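Local coordinates for protein putative isochorismatase (Burkholderia xenovorans, PDB 3OQP) that probably acts as a hydrolase of the isochorismatase family, related to the nicotinamidases, though its substrate has not been established, at residues 2-7 against 185-191; 14-20 against 70-76; 33-37 against 114-118; 170-176 against 192-197. One frame throughout, in Å; residues are numbered along the deposited sequence. Where two conformers were deposited one is given.

From the N terminus, segment 2-7 leads into strand 7-12 and is met by 185-191, so interaction 1 closes a loop over nearly the whole chain. Nested inside it are interaction 2, which joins the loop after strand 7-12 to the loop before helix 76-79, and interaction 3, which sets helix 30-47 against the end of strand 111-115. These two cross along the chain and touch in space, with Val14 on Leu34 and Ile37, and Tyr18 on Tyr117 and Met118. Interaction 4 follows them in series, tying 175-177, an outermost strand of this chain's sheet, to the C-terminal linker; it crosses interaction 1 and meets it at Leu192. Interactions 1 and 2 lie on opposite sides of the chain's centre.

Interaction 1 (2-7 against 185-191); sequences MTTPRR and AVQGGTP
Build the 2-7 segment as an extended lead-in, without helix or strand until Arg7 opens strand 7-12, and lay it over the C-terminal end of helix 179-188. CA atoms of Thr4 and Gly189 come within 5.3 Å, those of Pro5 and Pro191 within 6.1 Å. The helix closes with a Schellman motif: Thr190 N bonds to Ala185 O (3.1 Å), Gly189 N makes a weak bond to Val186 O (3.3 Å), and Gly189 is the C-prime residue (phi 71°). Thr190 O accepts two hydrogen bonds from Arg7, which, chi1 m and then t, t, reaches back to set NH2 at 2.8 Å and NH1 at 3.1 Å, the oxygen near the guanidinium plane. The same NH2 has a salt bridge to Glu138, so the charge is matched from strand 136-140. The Pro5 ring lies against a backbone carbonyl, CD 3.4 Å from Gly189 O. Apolar contacts join Pro5 CG to Pro191 CB (4.2 Å) and selenomethionine Met2 CE to Pro191 CD (4.0 Å); Arg7 CD adds aliphatic packing, 3.8 Å from Val186 CG2. The chemistry implies that a single arginine joins the first strand to the chain leaving the helix, its charge neutralised and a loop carbonyl satisfied.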
# COMPACT_ATOMS: atom_id res chain seq x y z
N MSE A 2 18.31 17.23 -17.86
CA MSE A 2 17.79 16.02 -17.14
C MSE A 2 18.38 14.72 -17.68
O MSE A 2 18.59 14.59 -18.88
CB MSE A 2 16.27 15.92 -17.28
CG MSE A 2 15.47 16.67 -16.22
SE MSE A 2 13.52 16.39 -16.49
CE MSE A 2 13.49 16.35 -18.46
N THR A 3 18.54 13.73 -16.80
CA THR A 3 18.95 12.38 -17.23
C THR A 3 17.75 11.62 -17.78
O THR A 3 16.68 11.63 -17.21
CB THR A 3 19.62 11.70 -16.03
OG1 THR A 3 20.88 12.35 -15.77
CG2 THR A 3 19.86 10.24 -16.20
N THR A 4 17.94 10.92 -18.89
CA THR A 4 16.88 10.09 -19.47
C THR A 4 16.45 8.99 -18.48
O THR A 4 17.33 8.27 -17.97
CB THR A 4 17.36 9.43 -20.74
OG1 THR A 4 17.94 10.43 -21.60
CG2 THR A 4 16.21 8.64 -21.45
N PRO A 5 15.14 8.81 -18.21
CA PRO A 5 14.79 7.63 -17.37
C PRO A 5 15.33 6.35 -17.94
O PRO A 5 15.31 6.12 -19.15
CB PRO A 5 13.26 7.60 -17.41
CG PRO A 5 12.91 9.01 -17.69
CD PRO A 5 13.95 9.55 -18.63
N ARG A 6 15.83 5.48 -17.06
CA ARG A 6 16.30 4.13 -17.40
C ARG A 6 15.31 3.15 -16.76
O ARG A 6 15.35 2.90 -15.56
CB ARG A 6 17.71 3.94 -16.96
CG ARG A 6 18.22 2.50 -17.07
CD ARG A 6 18.02 1.83 -18.39
NE ARG A 6 18.83 0.61 -18.40
CZ ARG A 6 18.87 -0.25 -19.39
NH1 ARG A 6 18.09 -0.06 -20.48
NH2 ARG A 6 19.63 -1.35 -19.24
N ARG A 7 14.33 2.75 -17.56
CA ARG A 7 13.14 2.06 -17.14
C ARG A 7 13.34 0.55 -17.28
O ARG A 7 13.98 0.08 -18.22
CB ARG A 7 11.88 2.50 -17.93
CG ARG A 7 11.47 3.90 -17.73
CD ARG A 7 10.60 4.47 -18.84
NE ARG A 7 9.86 5.64 -18.44
CZ ARG A 7 9.88 6.87 -18.99
NH1 ARG A 7 10.62 7.14 -20.06
NH2 ARG A 7 9.05 7.79 -18.56
N ALA A 185 6.45 8.61 -23.66
CA ALA A 185 7.52 9.06 -22.79
C ALA A 185 8.82 8.24 -22.99
O ALA A 185 9.92 8.78 -22.98
CB ALA A 185 7.11 9.06 -21.35
N VAL A 186 8.68 6.95 -23.25
CA VAL A 186 9.83 6.11 -23.63
C VAL A 186 10.45 6.61 -24.95
O VAL A 186 11.65 6.77 -25.06
CB VAL A 186 9.44 4.59 -23.73
CG1 VAL A 186 10.56 3.75 -24.36
CG2 VAL A 186 9.11 4.01 -22.32
N GLN A 187 9.61 6.82 -25.96
CA GLN A 187 10.07 7.36 -27.24
C GLN A 187 10.82 8.68 -27.09
O GLN A 187 11.84 8.91 -27.74
CB GLN A 187 8.87 7.50 -28.19
CG GLN A 187 9.12 8.29 -29.47
CD GLN A 187 7.88 8.38 -30.37
OE1 GLN A 187 6.85 9.06 -30.05
NE2 GLN A 187 7.98 7.69 -31.52
N GLY A 188 10.32 9.56 -26.24
CA GLY A 188 10.87 10.89 -26.09
C GLY A 188 12.01 10.98 -25.08
O GLY A 188 12.70 11.95 -25.01
N GLY A 189 12.16 9.96 -24.25
CA GLY A 189 13.15 9.96 -23.19
C GLY A 189 12.86 10.89 -22.06
O GLY A 189 13.78 11.45 -21.47
N THR A 190 11.57 11.01 -21.71
CA THR A 190 11.13 11.95 -20.69
C THR A 190 10.47 11.23 -19.53
O THR A 190 9.93 10.14 -19.73
CB THR A 190 10.16 12.99 -21.31
OG1 THR A 190 9.08 12.34 -22.03
CG2 THR A 190 10.96 13.91 -22.29
N PRO A 191 10.54 11.79 -18.34
CA PRO A 191 9.83 11.23 -17.20
C PRO A 191 8.36 11.49 -17.26
O PRO A 191 7.91 12.40 -17.96
CB PRO A 191 10.42 11.96 -16.01
CG PRO A 191 10.87 13.27 -16.52
CD PRO A 191 11.25 13.03 -17.97

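Interaction 2 (14-20 against 70-76); sequences VQNEYVT and NGAELHP
Five direct hydrogen bonds join these loops. His75 N gives to Val14 O (2.8 Å, nearly linear) and Asn16 N to Glu73 O (2.9 Å), a single antiparallel beta bridge with Gln15 and Leu74 as its non-hydrogen-bonded pair, CA atoms 4.1 Å apart. Glu17 N reaches Gly71 O at 2.9 Å. Two amides add to this: Gln15 NE2, chi1 m and chi2 t, to Ala72 O (2.8 Å), and Asn16 ND2, chi1 m, to Asn70 O (3.1 Å). One water accepts from Asn16 ND2 and donates to Leu74 O; two more bridge Thr20 OG1 and Asn70 OD1. Short runs of helical phi/psi, 16-18 and 70-72, lie together at one end of the bridge, CA atoms of Glu17 and Gly71 4.0 Å apart. A CB on Gly71 would clash with Glu17 OE1, which accepts from Phe65 N. His75 CD2 is 3.6 Å from Asn16 OD1 and 3.9 Å from Val19 CG2, while Gln15 CG meets Leu74 CD2 at 4.1 Å. His75, chi1 t, is the N-cap of helix 76-79, its ND1 bonded to Val77 N. Beneath the loops, Val14 and His75 rest on Leu34 of helix 30-47, and Leu74 covers Ile53 and Gln55 of strand 51-56.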
# COMPACT_ATOMS: atom_id res chain seq x y z
N VAL A 14 0.58 -11.94 -14.28
CA VAL A 14 -0.37 -12.00 -15.35
C VAL A 14 -0.64 -13.45 -15.69
O VAL A 14 -0.11 -14.00 -16.66
CB VAL A 14 0.02 -11.03 -16.52
CG1 VAL A 14 -1.01 -11.15 -17.69
CG2 VAL A 14 0.18 -9.55 -16.08
N GLN A 15 -1.48 -14.01 -14.83
CA GLN A 15 -1.77 -15.43 -14.76
C GLN A 15 -3.22 -15.73 -14.96
O GLN A 15 -4.11 -14.86 -14.78
CB GLN A 15 -1.29 -15.90 -13.38
CG GLN A 15 0.24 -15.95 -13.24
CD GLN A 15 0.73 -16.08 -11.82
OE1 GLN A 15 1.08 -15.10 -11.16
NE2 GLN A 15 0.78 -17.31 -11.32
N ASN A 16 -3.52 -16.96 -15.41
CA ASN A 16 -4.86 -17.32 -15.80
C ASN A 16 -5.88 -17.21 -14.70
O ASN A 16 -7.06 -16.92 -15.01
CB ASN A 16 -4.89 -18.75 -16.34
CG ASN A 16 -4.18 -18.90 -17.65
OD1 ASN A 16 -4.21 -17.97 -18.47
ND2 ASN A 16 -3.55 -20.07 -17.88
N GLU A 17 -5.49 -17.29 -13.43
CA GLU A 17 -6.38 -17.21 -12.31
C GLU A 17 -7.20 -15.93 -12.36
O GLU A 17 -8.36 -15.90 -11.93
CB GLU A 17 -5.61 -17.22 -10.97
CG GLU A 17 -6.41 -17.63 -9.81
CD GLU A 17 -6.70 -19.14 -9.87
OE1 GLU A 17 -5.80 -19.96 -9.49
OE2 GLU A 17 -7.84 -19.49 -10.28
N TYR A 18 -6.55 -14.84 -12.81
CA TYR A 18 -7.15 -13.54 -12.91
C TYR A 18 -8.11 -13.34 -14.10
O TYR A 18 -8.86 -12.34 -14.17
CB TYR A 18 -6.07 -12.45 -12.99
CG TYR A 18 -5.35 -12.23 -11.68
CD1 TYR A 18 -6.03 -11.86 -10.55
CD2 TYR A 18 -3.95 -12.43 -11.57
CE1 TYR A 18 -5.38 -11.64 -9.33
CE2 TYR A 18 -3.29 -12.11 -10.37
CZ TYR A 18 -4.02 -11.80 -9.25
OH TYR A 18 -3.38 -11.51 -8.06
N VAL A 19 -8.09 -14.25 -15.05
CA VAL A 19 -8.79 -14.12 -16.30
C VAL A 19 -9.86 -15.18 -16.43
O VAL A 19 -11.05 -14.89 -16.39
CB VAL A 19 -7.80 -14.12 -17.47
CG1 VAL A 19 -8.53 -13.81 -18.78
CG2 VAL A 19 -6.66 -13.10 -17.27
N THR A 20 -9.43 -16.42 -16.55
CA THR A 20 -10.33 -17.57 -16.69
C THR A 20 -10.57 -18.30 -15.40
O THR A 20 -11.44 -19.18 -15.34
CB THR A 20 -9.76 -18.54 -17.73
OG1 THR A 20 -8.46 -18.96 -17.33
CG2 THR A 20 -9.74 -17.85 -19.15
N ASN A 70 -3.84 -24.85 -13.97
CA ASN A 70 -4.03 -23.88 -15.06
C ASN A 70 -4.02 -22.46 -14.53
O ASN A 70 -3.47 -21.56 -15.19
CB ASN A 70 -5.34 -24.12 -15.82
CG ASN A 70 -5.46 -23.23 -17.02
OD1 ASN A 70 -6.21 -22.26 -16.99
ND2 ASN A 70 -4.68 -23.50 -18.07
N GLY A 71 -4.65 -22.24 -13.39
CA GLY A 71 -4.76 -20.87 -12.90
C GLY A 71 -3.40 -20.23 -12.60
O GLY A 71 -3.28 -18.99 -12.69
N ALA A 72 -2.41 -21.06 -12.21
CA ALA A 72 -1.10 -20.49 -11.92
C ALA A 72 -0.27 -20.20 -13.15
O ALA A 72 0.76 -19.52 -13.06
CB ALA A 72 -0.32 -21.45 -11.01
N GLU A 73 -0.65 -20.73 -14.30
CA GLU A 73 0.14 -20.50 -15.48
C GLU A 73 -0.00 -19.04 -15.94
O GLU A 73 -1.03 -18.38 -15.77
CB GLU A 73 -0.21 -21.47 -16.60
CG GLU A 73 0.13 -22.93 -16.20
CD GLU A 73 1.63 -23.10 -15.99
OE1 GLU A 73 2.38 -22.95 -16.96
OE2 GLU A 73 2.07 -23.35 -14.85
N LEU A 74 1.08 -18.56 -16.52
CA LEU A 74 1.10 -17.25 -17.13
C LEU A 74 0.13 -17.25 -18.31
O LEU A 74 0.01 -18.22 -19.05
CB LEU A 74 2.51 -16.95 -17.64
CG LEU A 74 3.58 -16.76 -16.59
CD1 LEU A 74 4.96 -16.76 -17.17
CD2 LEU A 74 3.35 -15.42 -15.86
N HIS A 75 -0.59 -16.15 -18.43
CA HIS A 75 -1.56 -15.97 -19.51
C HIS A 75 -0.82 -15.94 -20.83
O HIS A 75 0.30 -15.48 -20.89
CB HIS A 75 -2.32 -14.69 -19.31
CG HIS A 75 -3.44 -14.51 -20.26
ND1 HIS A 75 -3.27 -13.94 -21.51
CD2 HIS A 75 -4.75 -14.82 -20.16
CE1 HIS A 75 -4.45 -13.87 -22.11
NE2 HIS A 75 -5.36 -14.45 -21.34
N PRO A 76 -1.44 -16.45 -21.92
CA PRO A 76 -0.81 -16.34 -23.23
C PRO A 76 -0.23 -14.98 -23.67
O PRO A 76 0.75 -14.96 -24.39
CB PRO A 76 -1.95 -16.77 -24.18
CG PRO A 76 -2.71 -17.77 -23.39
CD PRO A 76 -2.71 -17.22 -21.99
O HOH W 1 -1.82 -20.70 -20.19
O HOH W 2 -7.67 -20.61 -15.06
O HOH W 3 -7.06 -20.56 -19.09

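Interaction 3 (33-37 against 114-118); sequences SLANI and VTGYM
Ser33, on helix 30-47, starts the contact: with chi1 p its OG accepts a 2.7 Å hydrogen bond from Tyr117 OH, and it also makes a weak bond to Val30 O. Leu34 follows, chi1 m and chi2 t, with CG 3.7 Å from Tyr117 OH and CD2 4.5 Å from Tyr117 CE2, near the plane of the ring. Ile37, one turn on (its N bonds to Ser33 O at 2.9 Å), has chi1 m and chi2 t. Its CD1 lies 3.6 Å from Tyr117 OH, 3.9 Å from CZ of that ring and 4.2 Å from Gly116 CA, while Ile37 CG1 is 4.3 Å from Thr115 CB; Ile37 and Thr115 are the closest CA pair, at 6.6 Å. Strand 111-115 arrives through Val114 and Thr115, and the chain turns a corner at Gly116, phi 100° and psi -165°, which sends the Tyr117 ring (chi1 m) across to the helix. A cis peptide precedes selenomethionine Met118, whose N bonds to the oxidised Cys122, a 3-sulfinoalanine, and which meets Ile197 of the second subunit; such a peptide near the cysteine is consistent with isochorismatase relatives. This is helix-on-sheet packing of an alpha/beta core: helix 30-47 covers strand 111-115 beside Val11 of strand 7-12.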
# COMPACT_ATOMS: atom_id res chain seq x y z
N SER A 33 -7.11 -4.44 -20.11
CA SER A 33 -5.78 -4.41 -19.47
C SER A 33 -4.82 -5.44 -20.03
O SER A 33 -3.65 -5.13 -20.19
CB SER A 33 -5.87 -4.45 -17.94
OG SER A 33 -6.50 -5.64 -17.49
N LEU A 34 -5.32 -6.63 -20.36
CA LEU A 34 -4.43 -7.61 -21.01
C LEU A 34 -3.87 -7.05 -22.30
O LEU A 34 -2.67 -7.21 -22.56
CB LEU A 34 -5.16 -8.93 -21.29
CG LEU A 34 -5.42 -9.80 -20.09
CD1 LEU A 34 -6.45 -10.88 -20.43
CD2 LEU A 34 -4.14 -10.47 -19.57
N ALA A 35 -4.72 -6.39 -23.09
CA ALA A 35 -4.26 -5.81 -24.34
C ALA A 35 -3.20 -4.73 -24.12
O ALA A 35 -2.24 -4.63 -24.88
CB ALA A 35 -5.44 -5.27 -25.15
N ASN A 36 -3.36 -3.94 -23.06
CA ASN A 36 -2.40 -2.89 -22.79
C ASN A 36 -1.09 -3.38 -22.25
O ASN A 36 -0.04 -2.87 -22.55
CB ASN A 36 -3.02 -1.86 -21.86
CG ASN A 36 -4.00 -0.96 -22.56
OD1 ASN A 36 -3.87 -0.74 -23.79
ND2 ASN A 36 -5.01 -0.53 -21.86
N ILE A 37 -1.16 -4.45 -21.47
CA ILE A 37 0.05 -5.20 -20.99
C ILE A 37 0.83 -5.62 -22.22
O ILE A 37 2.07 -5.44 -22.28
CB ILE A 37 -0.29 -6.42 -20.07
CG1 ILE A 37 -0.78 -5.92 -18.69
CG2 ILE A 37 0.90 -7.34 -19.83
CD1 ILE A 37 -1.63 -6.88 -17.90
N VAL A 114 5.33 -0.38 -13.57
CA VAL A 114 4.54 -1.49 -13.05
C VAL A 114 3.27 -1.69 -13.88
O VAL A 114 2.47 -0.75 -14.13
CB VAL A 114 4.17 -1.23 -11.60
CG1 VAL A 114 3.21 -2.30 -11.04
CG2 VAL A 114 5.45 -1.19 -10.77
N THR A 115 3.07 -2.94 -14.28
CA THR A 115 1.87 -3.44 -14.90
C THR A 115 1.54 -4.81 -14.23
O THR A 115 2.39 -5.42 -13.54
CB THR A 115 2.05 -3.66 -16.43
OG1 THR A 115 3.03 -4.69 -16.66
CG2 THR A 115 2.39 -2.34 -17.12
N GLY A 116 0.35 -5.26 -14.47
CA GLY A 116 -0.12 -6.52 -13.97
C GLY A 116 -1.00 -6.35 -12.74
O GLY A 116 -1.54 -5.27 -12.48
N TYR A 117 -1.21 -7.45 -12.05
CA TYR A 117 -2.25 -7.60 -11.07
C TYR A 117 -1.74 -8.11 -9.73
O TYR A 117 -0.78 -8.87 -9.68
CB TYR A 117 -3.29 -8.63 -11.57
CG TYR A 117 -3.78 -8.39 -13.00
CD1 TYR A 117 -4.40 -7.22 -13.37
CD2 TYR A 117 -3.54 -9.33 -13.98
CE1 TYR A 117 -4.81 -7.02 -14.71
CE2 TYR A 117 -3.98 -9.17 -15.30
CZ TYR A 117 -4.61 -8.00 -15.67
OH TYR A 117 -4.97 -7.85 -17.01
N MSE A 118 -2.43 -7.81 -8.62
CA MSE A 118 -3.51 -6.85 -8.54
C MSE A 118 -2.97 -5.49 -8.11
O MSE A 118 -2.02 -5.37 -7.34
CB MSE A 118 -4.54 -7.22 -7.52
CG MSE A 118 -5.19 -8.53 -7.90
SE MSE A 118 -6.51 -9.23 -6.55
CE MSE A 118 -5.29 -9.83 -5.34

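Interaction 4 (170-176 against 192-197); sequences QSRFAAV and LARGNI
Leu192 begins an extended segment running past the end of helix 158-173 and the start of strand 175-177; its CB packs 3.6 Å from Ala175 CB. Ala193 O then takes Gln170 NE2 at 3.2 Å and a water that also donates to Val176 O. Gln170, chi1 t and chi2 p, folds back so that its OE1 accepts from Val176 N at 2.8 Å, its amide linking helix, strand and linker. Arg194, chi1 m then t, t, has CG 3.8 Å from Ala175 CB; Ala175 N sits over one guanidinium face, NE shares a water with Phe173 O, and NH2 bonds to Val137 O. Gly195 makes a weak N to Gln170 O bond (3.0 Å), and a CB there would clash with that carbonyl. Asn196 brings its CA 3.0 Å from Ser171 O, a CA-H...O contact. Ile197 closes with CD1 4.0 Å from Arg172 CD. CA atoms pair Ser171 with Asn196 (4.4 Å) and Ala175 with Arg194 (4.5 Å). Residues of 170-173 also pack on Asn121, Tyr149 and Ser152 of the second subunit. The linker thus skirts 175-177, an outermost strand of this chain's sheet, beside strand 136-140, and leads into helix 197-208, whose N-cap Asn196 accepts through OD1 from Ala199 N.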
# COMPACT_ATOMS: atom_id res chain seq x y z
N GLN A 170 -0.59 8.26 -7.26
CA GLN A 170 -0.24 9.54 -7.91
C GLN A 170 0.15 10.61 -6.91
O GLN A 170 0.98 11.48 -7.21
CB GLN A 170 -1.34 9.99 -8.86
CG GLN A 170 -1.06 11.28 -9.58
CD GLN A 170 0.07 11.21 -10.58
OE1 GLN A 170 0.55 10.14 -10.88
NE2 GLN A 170 0.50 12.34 -11.10
N SER A 171 -0.42 10.56 -5.72
CA SER A 171 -0.15 11.59 -4.69
C SER A 171 1.24 11.50 -4.10
O SER A 171 1.67 12.50 -3.50
CB SER A 171 -1.13 11.52 -3.52
OG SER A 171 -0.87 10.36 -2.72
N ARG A 172 1.93 10.37 -4.21
CA ARG A 172 3.16 10.21 -3.49
C ARG A 172 4.11 9.15 -4.02
O ARG A 172 5.32 9.33 -3.90
CB ARG A 172 2.79 9.88 -2.02
CG ARG A 172 3.98 9.56 -1.12
CD ARG A 172 4.84 10.84 -0.94
NE ARG A 172 6.09 10.63 -0.18
CZ ARG A 172 7.23 10.14 -0.67
NH1 ARG A 172 7.33 9.69 -1.93
NH2 ARG A 172 8.30 10.07 0.10
N PHE A 173 3.59 8.02 -4.53
CA PHE A 173 4.43 6.87 -4.74
C PHE A 173 4.89 6.63 -6.18
O PHE A 173 5.93 6.02 -6.39
CB PHE A 173 3.71 5.60 -4.24
CG PHE A 173 3.41 5.62 -2.77
CD1 PHE A 173 4.36 5.21 -1.90
CD2 PHE A 173 2.23 6.15 -2.24
CE1 PHE A 173 4.15 5.28 -0.53
CE2 PHE A 173 2.01 6.19 -0.91
CZ PHE A 173 2.97 5.76 -0.04
N ALA A 174 4.14 7.06 -7.17
CA ALA A 174 4.40 6.69 -8.55
C ALA A 174 3.86 7.75 -9.47
O ALA A 174 2.95 8.54 -9.09
CB ALA A 174 3.70 5.35 -8.87
N ALA A 175 4.40 7.81 -10.69
CA ALA A 175 3.76 8.51 -11.78
C ALA A 175 2.77 7.56 -12.41
O ALA A 175 3.16 6.53 -12.98
CB ALA A 175 4.76 8.95 -12.82
N VAL A 176 1.49 7.95 -12.29
CA VAL A 176 0.35 7.17 -12.80
C VAL A 176 0.01 7.66 -14.18
O VAL A 176 -0.18 8.87 -14.38
CB VAL A 176 -0.83 7.25 -11.86
CG1 VAL A 176 -2.08 6.50 -12.42
CG2 VAL A 176 -0.48 6.76 -10.43
N LEU A 192 7.60 10.71 -16.53
CA LEU A 192 6.18 10.96 -16.39
C LEU A 192 5.98 11.82 -15.13
O LEU A 192 6.78 11.77 -14.22
CB LEU A 192 5.42 9.62 -16.30
CG LEU A 192 5.30 8.86 -17.61
CD1 LEU A 192 4.80 7.48 -17.34
CD2 LEU A 192 4.38 9.57 -18.64
N ALA A 193 4.88 12.56 -15.09
CA ALA A 193 4.59 13.48 -14.00
C ALA A 193 4.10 12.80 -12.72
O ALA A 193 3.23 11.95 -12.79
CB ALA A 193 3.50 14.47 -14.47
N ARG A 194 4.67 13.21 -11.59
CA ARG A 194 4.30 12.75 -10.26
C ARG A 194 3.56 13.85 -9.52
O ARG A 194 3.95 15.04 -9.60
CB ARG A 194 5.53 12.33 -9.46
CG ARG A 194 6.11 11.09 -10.03
CD ARG A 194 7.46 10.61 -9.46
NE ARG A 194 7.80 9.32 -10.09
CZ ARG A 194 8.25 9.21 -11.33
NH1 ARG A 194 8.44 10.28 -12.12
NH2 ARG A 194 8.43 8.05 -11.87
N GLY A 195 2.52 13.49 -8.78
CA GLY A 195 1.82 14.42 -7.93
C GLY A 195 2.45 14.52 -6.56
O GLY A 195 3.53 13.95 -6.27
N ASN A 196 1.75 15.17 -5.65
CA ASN A 196 2.23 15.32 -4.29
C ASN A 196 1.05 15.48 -3.36
O ASN A 196 -0.07 15.76 -3.77
CB ASN A 196 3.27 16.43 -4.14
CG ASN A 196 2.69 17.80 -4.37
OD1 ASN A 196 2.15 18.39 -3.43
ND2 ASN A 196 2.78 18.28 -5.60
N ILE A 197 1.26 15.21 -2.09
CA ILE A 197 0.16 15.11 -1.13
C ILE A 197 -0.52 16.42 -0.88
O ILE A 197 -1.74 16.48 -0.85
CB ILE A 197 0.72 14.51 0.20
CG1 ILE A 197 1.00 13.02 -0.01
CG2 ILE A 197 -0.26 14.64 1.37
CD1 ILE A 197 1.73 12.28 1.16
O HOH W 4 8.10 7.27 -7.77
O HOH W 5 1.80 10.78 -14.76